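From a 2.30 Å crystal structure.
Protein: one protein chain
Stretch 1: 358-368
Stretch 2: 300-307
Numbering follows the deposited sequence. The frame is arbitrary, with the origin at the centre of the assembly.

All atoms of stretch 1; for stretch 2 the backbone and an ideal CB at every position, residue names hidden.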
ATOM      1  N   SER A 358       0.876 -17.854   3.038  1.00 79.19           N
ATOM      2  CA  SER A 358       2.064 -17.257   2.437  1.00 79.39           C
ATOM      3  C   SER A 358       3.223 -18.240   2.311  1.00 78.84           C
ATOM      4  O   SER A 358       3.327 -19.198   3.077  1.00 78.07           O
ATOM      5  CB  SER A 358       2.512 -16.049   3.263  1.00102.09           C
ATOM      6  OG  SER A 358       3.699 -15.479   2.739  1.00104.07           O
ATOM      7  N   HIS A 359       4.091 -17.987   1.336  1.00 73.36           N
ATOM      8  CA  HIS A 359       5.262 -18.825   1.097  1.00 73.79           C
ATOM      9  C   HIS A 359       6.503 -18.049   1.536  1.00 72.18           C
ATOM     10  O   HIS A 359       6.549 -16.822   1.429  1.00 72.48           O
ATOM     11  CB  HIS A 359       5.374 -19.177  -0.390  1.00 96.20           C
ATOM     12  CG  HIS A 359       4.148 -19.823  -0.957  1.00100.17           C
ATOM     13  ND1 HIS A 359       2.935 -19.175  -1.042  1.00102.14           N
ATOM     14  CD2 HIS A 359       3.951 -21.056  -1.483  1.00101.89           C
ATOM     15  CE1 HIS A 359       2.045 -19.980  -1.595  1.00101.82           C
ATOM     16  NE2 HIS A 359       2.636 -21.126  -1.872  1.00100.84           N
ATOM     17  N   PRO A 360       7.531 -18.755   2.034  1.00 69.05           N
ATOM     18  CA  PRO A 360       8.769 -18.115   2.491  1.00 67.82           C
ATOM     19  C   PRO A 360       9.542 -17.374   1.396  1.00 67.19           C
ATOM     20  O   PRO A 360       9.842 -17.942   0.345  1.00 66.31           O
ATOM     21  CB  PRO A 360       9.560 -19.284   3.072  1.00 82.41           C
ATOM     22  CG  PRO A 360       9.132 -20.431   2.209  1.00 82.29           C
ATOM     23  CD  PRO A 360       7.637 -20.222   2.126  1.00 82.79           C
ATOM     24  N   GLN A 361       9.860 -16.107   1.653  1.00 73.21           N
ATOM     25  CA  GLN A 361      10.606 -15.288   0.700  1.00 71.03           C
ATOM     26  C   GLN A 361      11.918 -15.976   0.359  1.00 66.58           C
ATOM     27  O   GLN A 361      12.486 -15.767  -0.716  1.00 66.54           O
ATOM     28  CB  GLN A 361      10.898 -13.905   1.286  1.00116.05           C
ATOM     29  CG  GLN A 361       9.672 -13.029   1.470  1.00121.07           C
ATOM     30  CD  GLN A 361      10.018 -11.649   1.998  1.00124.48           C
ATOM     31  OE1 GLN A 361      10.813 -10.924   1.398  1.00125.64           O
ATOM     32  NE2 GLN A 361       9.420 -11.278   3.125  1.00124.93           N
ATOM     33  N   ALA A 362      12.393 -16.798   1.288  1.00 50.10           N
ATOM     34  CA  ALA A 362      13.635 -17.534   1.107  1.00 46.14           C
ATOM     35  C   ALA A 362      13.616 -18.329  -0.200  1.00 42.40           C
ATOM     36  O   ALA A 362      14.647 -18.465  -0.864  1.00 41.12           O
ATOM     37  CB  ALA A 362      13.853 -18.478   2.290  1.00 41.02           C
ATOM     38  N   LEU A 363      12.442 -18.848  -0.556  1.00 38.49           N
ATOM     39  CA  LEU A 363      12.265 -19.636  -1.777  1.00 34.42           C
ATOM     40  C   LEU A 363      12.672 -18.899  -3.051  1.00 30.87           C
ATOM     41  O   LEU A 363      13.619 -19.302  -3.726  1.00 29.20           O
ATOM     42  CB  LEU A 363      10.805 -20.093  -1.919  1.00 39.98           C
ATOM     43  CG  LEU A 363      10.415 -20.764  -3.249  1.00 40.21           C
ATOM     44  CD1 LEU A 363      10.998 -22.172  -3.345  1.00 33.38           C
ATOM     45  CD2 LEU A 363       8.904 -20.815  -3.354  1.00 39.46           C
ATOM     46  N   VAL A 364      11.959 -17.829  -3.391  1.00 27.69           N
ATOM     47  CA  VAL A 364      12.281 -17.096  -4.614  1.00 27.27           C
ATOM     48  C   VAL A 364      13.633 -16.421  -4.502  1.00 28.08           C
ATOM     49  O   VAL A 364      14.371 -16.319  -5.487  1.00 30.75           O
ATOM     50  CB  VAL A 364      11.206 -16.032  -4.957  1.00 39.88           C
ATOM     51  CG1 VAL A 364       9.831 -16.667  -4.949  1.00 37.95           C
ATOM     52  CG2 VAL A 364      11.284 -14.878  -3.990  1.00 37.33           C
ATOM     53  N   ARG A 365      13.958 -15.969  -3.296  1.00 33.28           N
ATOM     54  CA  ARG A 365      15.236 -15.315  -3.045  1.00 35.25           C
ATOM     55  C   ARG A 365      16.356 -16.253  -3.473  1.00 34.24           C
ATOM     56  O   ARG A 365      17.205 -15.896  -4.292  1.00 33.42           O
ATOM     57  CB  ARG A 365      15.390 -14.993  -1.555  1.00 67.63           C
ATOM     58  CG  ARG A 365      15.335 -13.511  -1.210  1.00 77.76           C
ATOM     59  CD  ARG A 365      13.961 -12.909  -1.473  1.00 81.21           C
ATOM     60  NE  ARG A 365      13.930 -11.472  -1.204  1.00 86.13           N
ATOM     61  CZ  ARG A 365      14.133 -10.923  -0.008  1.00 87.29           C
ATOM     62  NH1 ARG A 365      14.381 -11.689   1.045  1.00 86.42           N
ATOM     63  NH2 ARG A 365      14.089  -9.604   0.133  1.00 84.10           N
ATOM     64  N   ALA A 366      16.338 -17.461  -2.917  1.00 30.28           N
ATOM     65  CA  ALA A 366      17.350 -18.467  -3.218  1.00 28.42           C
ATOM     66  C   ALA A 366      17.308 -18.868  -4.683  1.00 28.72           C
ATOM     67  O   ALA A 366      18.353 -19.076  -5.302  1.00 30.26           O
ATOM     68  CB  ALA A 366      17.141 -19.697  -2.338  1.00 42.03           C
ATOM     69  N   ALA A 367      16.098 -18.979  -5.233  1.00 30.72           N
ATOM     70  CA  ALA A 367      15.936 -19.363  -6.626  1.00 26.30           C
ATOM     71  C   ALA A 367      16.553 -18.308  -7.536  1.00 28.80           C
ATOM     72  O   ALA A 367      17.263 -18.637  -8.495  1.00 28.64           O
ATOM     73  CB  ALA A 367      14.458 -19.556  -6.954  1.00 20.06           C
ATOM     74  N   LEU A 368      16.284 -17.041  -7.243  1.00 23.38           N
ATOM     75  CA  LEU A 368      16.850 -15.968  -8.049  1.00 25.52           C
ATOM     76  C   LEU A 368      18.382 -15.973  -7.956  1.00 28.04           C
ATOM     77  O   LEU A 368      19.063 -15.764  -8.953  1.00 31.93           O
ATOM     78  CB  LEU A 368      16.292 -14.610  -7.605  1.00 25.45           C
ATOM     79  CG  LEU A 368      14.875 -14.269  -8.074  1.00 20.93           C
ATOM     80  CD1 LEU A 368      14.328 -13.116  -7.251  1.00 21.01           C
ATOM     81  CD2 LEU A 368      14.890 -13.913  -9.559  1.00 20.03           C
ATOM     82  N   UNK A 300       5.435 -28.557  -7.831  1.00 28.59           N
ATOM     83  CA  UNK A 300       5.064 -27.999  -6.540  1.00 26.24           C
ATOM     84  C   UNK A 300       4.654 -26.536  -6.688  1.00 26.12           C
ATOM     85  O   UNK A 300       4.937 -25.910  -7.713  1.00 23.59           O
ATOM     86  CB  UNK A 300       6.220 -28.132  -5.547  1.00 26.24           C
ATOM     87  N   UNK A 301       3.985 -25.994  -5.670  1.00 32.56           N
ATOM     88  CA  UNK A 301       3.579 -24.587  -5.691  1.00 39.00           C
ATOM     89  C   UNK A 301       4.822 -23.695  -5.666  1.00 35.55           C
ATOM     90  O   UNK A 301       4.821 -22.583  -6.200  1.00 32.24           O
ATOM     91  CB  UNK A 301       2.662 -24.267  -4.509  1.00 39.00           C
ATOM     92  N   UNK A 302       5.882 -24.196  -5.041  1.00 30.07           N
ATOM     93  CA  UNK A 302       7.141 -23.466  -4.959  1.00 27.83           C
ATOM     94  C   UNK A 302       7.756 -23.297  -6.349  1.00 22.97           C
ATOM     95  O   UNK A 302       8.235 -22.224  -6.691  1.00 22.84           O
ATOM     96  CB  UNK A 302       8.118 -24.188  -4.028  1.00 27.83           C
ATOM     97  N   UNK A 303       7.735 -24.358  -7.151  1.00 25.76           N
ATOM     98  CA  UNK A 303       8.285 -24.292  -8.497  1.00 22.57           C
ATOM     99  C   UNK A 303       7.467 -23.293  -9.322  1.00 22.68           C
ATOM    100  O   UNK A 303       8.024 -22.486 -10.066  1.00 22.73           O
ATOM    101  CB  UNK A 303       8.288 -25.674  -9.154  1.00 22.57           C
ATOM    102  N   UNK A 304       6.145 -23.342  -9.181  1.00 22.59           N
ATOM    103  CA  UNK A 304       5.281 -22.426  -9.920  1.00 23.23           C
ATOM    104  C   UNK A 304       5.477 -20.974  -9.480  1.00 24.28           C
ATOM    105  O   UNK A 304       5.415 -20.067 -10.314  1.00 23.80           O
ATOM    106  CB  UNK A 304       3.816 -22.830  -9.741  1.00 23.23           C
ATOM    107  N   UNK A 305       5.711 -20.747  -8.184  1.00 20.26           N
ATOM    108  CA  UNK A 305       5.937 -19.382  -7.702  1.00 18.07           C
ATOM    109  C   UNK A 305       7.239 -18.858  -8.296  1.00 15.61           C
ATOM    110  O   UNK A 305       7.334 -17.693  -8.683  1.00 16.37           O
ATOM    111  CB  UNK A 305       5.980 -19.335  -6.173  1.00 18.07           C
ATOM    112  N   UNK A 306       8.245 -19.726  -8.370  1.00 18.59           N
ATOM    113  CA  UNK A 306       9.528 -19.337  -8.943  1.00 17.97           C
ATOM    114  C   UNK A 306       9.380 -18.957 -10.421  1.00 16.53           C
ATOM    115  O   UNK A 306       9.886 -17.922 -10.852  1.00 17.94           O
ATOM    116  CB  UNK A 306      10.542 -20.472  -8.788  1.00 17.97           C
ATOM    117  N   UNK A 307       8.678 -19.792 -11.184  1.00 19.83           N
ATOM    118  CA  UNK A 307       8.456 -19.546 -12.609  1.00 16.76           C
ATOM    119  C   UNK A 307       7.846 -18.162 -12.846  1.00 17.90           C
ATOM    120  O   UNK A 307       8.344 -17.380 -13.655  1.00 20.23           O
ATOM    121  CB  UNK A 307       7.547 -20.627 -13.197  1.00 16.76           C
TER

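Position 300 has an extended backbone (phi/psi -93/164) and immediately precedes a helix, with nothing of stretch 1 within 5.5 Å of its ideal CB. Small polar residues such as serine, threonine, aspartate or asparagine suit such an N-cap site. The deposited residue is Thr300, which takes no part in the contact.

At position 301, in the first helical turn, CA-to-CB points toward stretch 1, and the ideal CB lies 4.1 Å from NE2 of His359. The imidazole is the sole neighbour there, so many side chains, polar or aromatic, would fit. Tyr301 is found; its CB approaches the edge of the imidazole, but with chi1 in m the phenol leads away, leaving only a small contact.

At position 302 the CA lies 7.1 Å from Leu363 CA. CB points sideways, and the ideal atom is 3.5 Å from CD2 of Leu363. Beyond it, His359 and Pro360 offer a further surface of ring atoms, which favours a long apolar or aromatic side chain over a short one. Tyr302 extends along this surface. Its CD2 packs 3.5 Å from Leu363 CD2, its CE2 lies 3.3 Å from His359 CD2, and its OH reaches to 3.7 Å from Pro360 CD. The two aromatic rings meet rim to rim, with planes at 69° and centroids 5.7 Å apart, so neither covers the face of the other.

Positions 303 and 304 find no stretch 1 atom within 5.5 Å of their ideal CB atoms, and stretch 1 therefore discriminates little between residues. Ala303 points away; Lys304 is out of reach.

Position 305 again points toward stretch 1. Its ideal CB is 4.3 Å from Leu363 CD2 and 4.8 Å from Val364 CG1, while the imidazole of His359 lies slightly farther off. A modest aliphatic group could meet the former pair, and a polar or acidic one could turn to the ring. The residue is Asp305, whose OD2 sits over one face of the imidazole, 3.1 Å from His359 CD2. OD2 is also 3.4 Å from His359 NE2, but the angle is too poor for a hydrogen bond.

Position 306 points sideways, with its ideal CB 4.4 Å from Ala367 CB. The small methyl there leaves space beside Leu363, suited to isoleucine, leucine or methionine. Ile306 (chi1 m, chi2 t) brings its end nearer: CD1 packs 3.6 Å from Ala367 CB and 3.8 Å from Leu363 CD1.

Position 307 is out of reach, so stretch 1 imposes no choice; the residue is Ala307.

Stretch 2 300-307: TYYAKDIA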
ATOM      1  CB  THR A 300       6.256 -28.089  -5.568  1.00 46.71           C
ATOM      2  OG1 THR A 300       5.811 -27.832  -4.237  1.00 51.43           O
ATOM      3  CG2 THR A 300       7.313 -27.064  -5.933  1.00 42.56           C
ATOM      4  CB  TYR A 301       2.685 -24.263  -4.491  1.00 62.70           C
ATOM      5  CG  TYR A 301       1.269 -24.761  -4.646  1.00 76.57           C
ATOM      6  CD1 TYR A 301       0.986 -26.125  -4.672  1.00 77.32           C
ATOM      7  CD2 TYR A 301       0.211 -23.866  -4.801  1.00 79.07           C
ATOM      8  CE1 TYR A 301      -0.316 -26.585  -4.849  1.00 79.62           C
ATOM      9  CE2 TYR A 301      -1.092 -24.315  -4.979  1.00 80.82           C
ATOM     10  CZ  TYR A 301      -1.348 -25.673  -5.004  1.00 82.89           C
ATOM     11  OH  TYR A 301      -2.635 -26.121  -5.188  1.00 87.65           O
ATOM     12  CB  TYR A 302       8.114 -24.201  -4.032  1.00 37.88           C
ATOM     13  CG  TYR A 302       7.743 -24.106  -2.562  1.00 46.91           C
ATOM     14  CD1 TYR A 302       8.466 -24.805  -1.590  1.00 47.94           C
ATOM     15  CD2 TYR A 302       6.688 -23.291  -2.140  1.00 51.66           C
ATOM     16  CE1 TYR A 302       8.148 -24.688  -0.235  1.00 52.97           C
ATOM     17  CE2 TYR A 302       6.365 -23.168  -0.793  1.00 56.86           C
ATOM     18  CZ  TYR A 302       7.097 -23.866   0.153  1.00 57.87           C
ATOM     19  OH  TYR A 302       6.777 -23.721   1.483  1.00 62.29           O
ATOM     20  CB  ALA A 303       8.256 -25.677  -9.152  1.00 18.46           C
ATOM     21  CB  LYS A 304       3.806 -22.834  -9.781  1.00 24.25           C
ATOM     22  CG  LYS A 304       3.486 -24.181 -10.435  1.00 28.36           C
ATOM     23  CD  LYS A 304       1.986 -24.390 -10.654  1.00 31.06           C
ATOM     24  CE  LYS A 304       1.400 -23.340 -11.599  1.00 35.61           C
ATOM     25  NZ  LYS A 304       2.082 -23.281 -12.941  1.00 34.88           N
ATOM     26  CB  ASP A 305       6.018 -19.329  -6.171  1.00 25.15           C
ATOM     27  CG  ASP A 305       4.667 -19.546  -5.502  1.00 30.40           C
ATOM     28  OD1 ASP A 305       3.631 -19.251  -6.137  1.00 31.17           O
ATOM     29  OD2 ASP A 305       4.638 -19.997  -4.338  1.00 33.29           O
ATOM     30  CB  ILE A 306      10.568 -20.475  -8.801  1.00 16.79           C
ATOM     31  CG1 ILE A 306      10.931 -20.650  -7.326  1.00 16.14           C
ATOM     32  CG2 ILE A 306      11.834 -20.149  -9.608  1.00 18.36           C
ATOM     33  CD1 ILE A 306      11.723 -21.922  -7.037  1.00 17.36           C
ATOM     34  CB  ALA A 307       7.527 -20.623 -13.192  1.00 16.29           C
TER
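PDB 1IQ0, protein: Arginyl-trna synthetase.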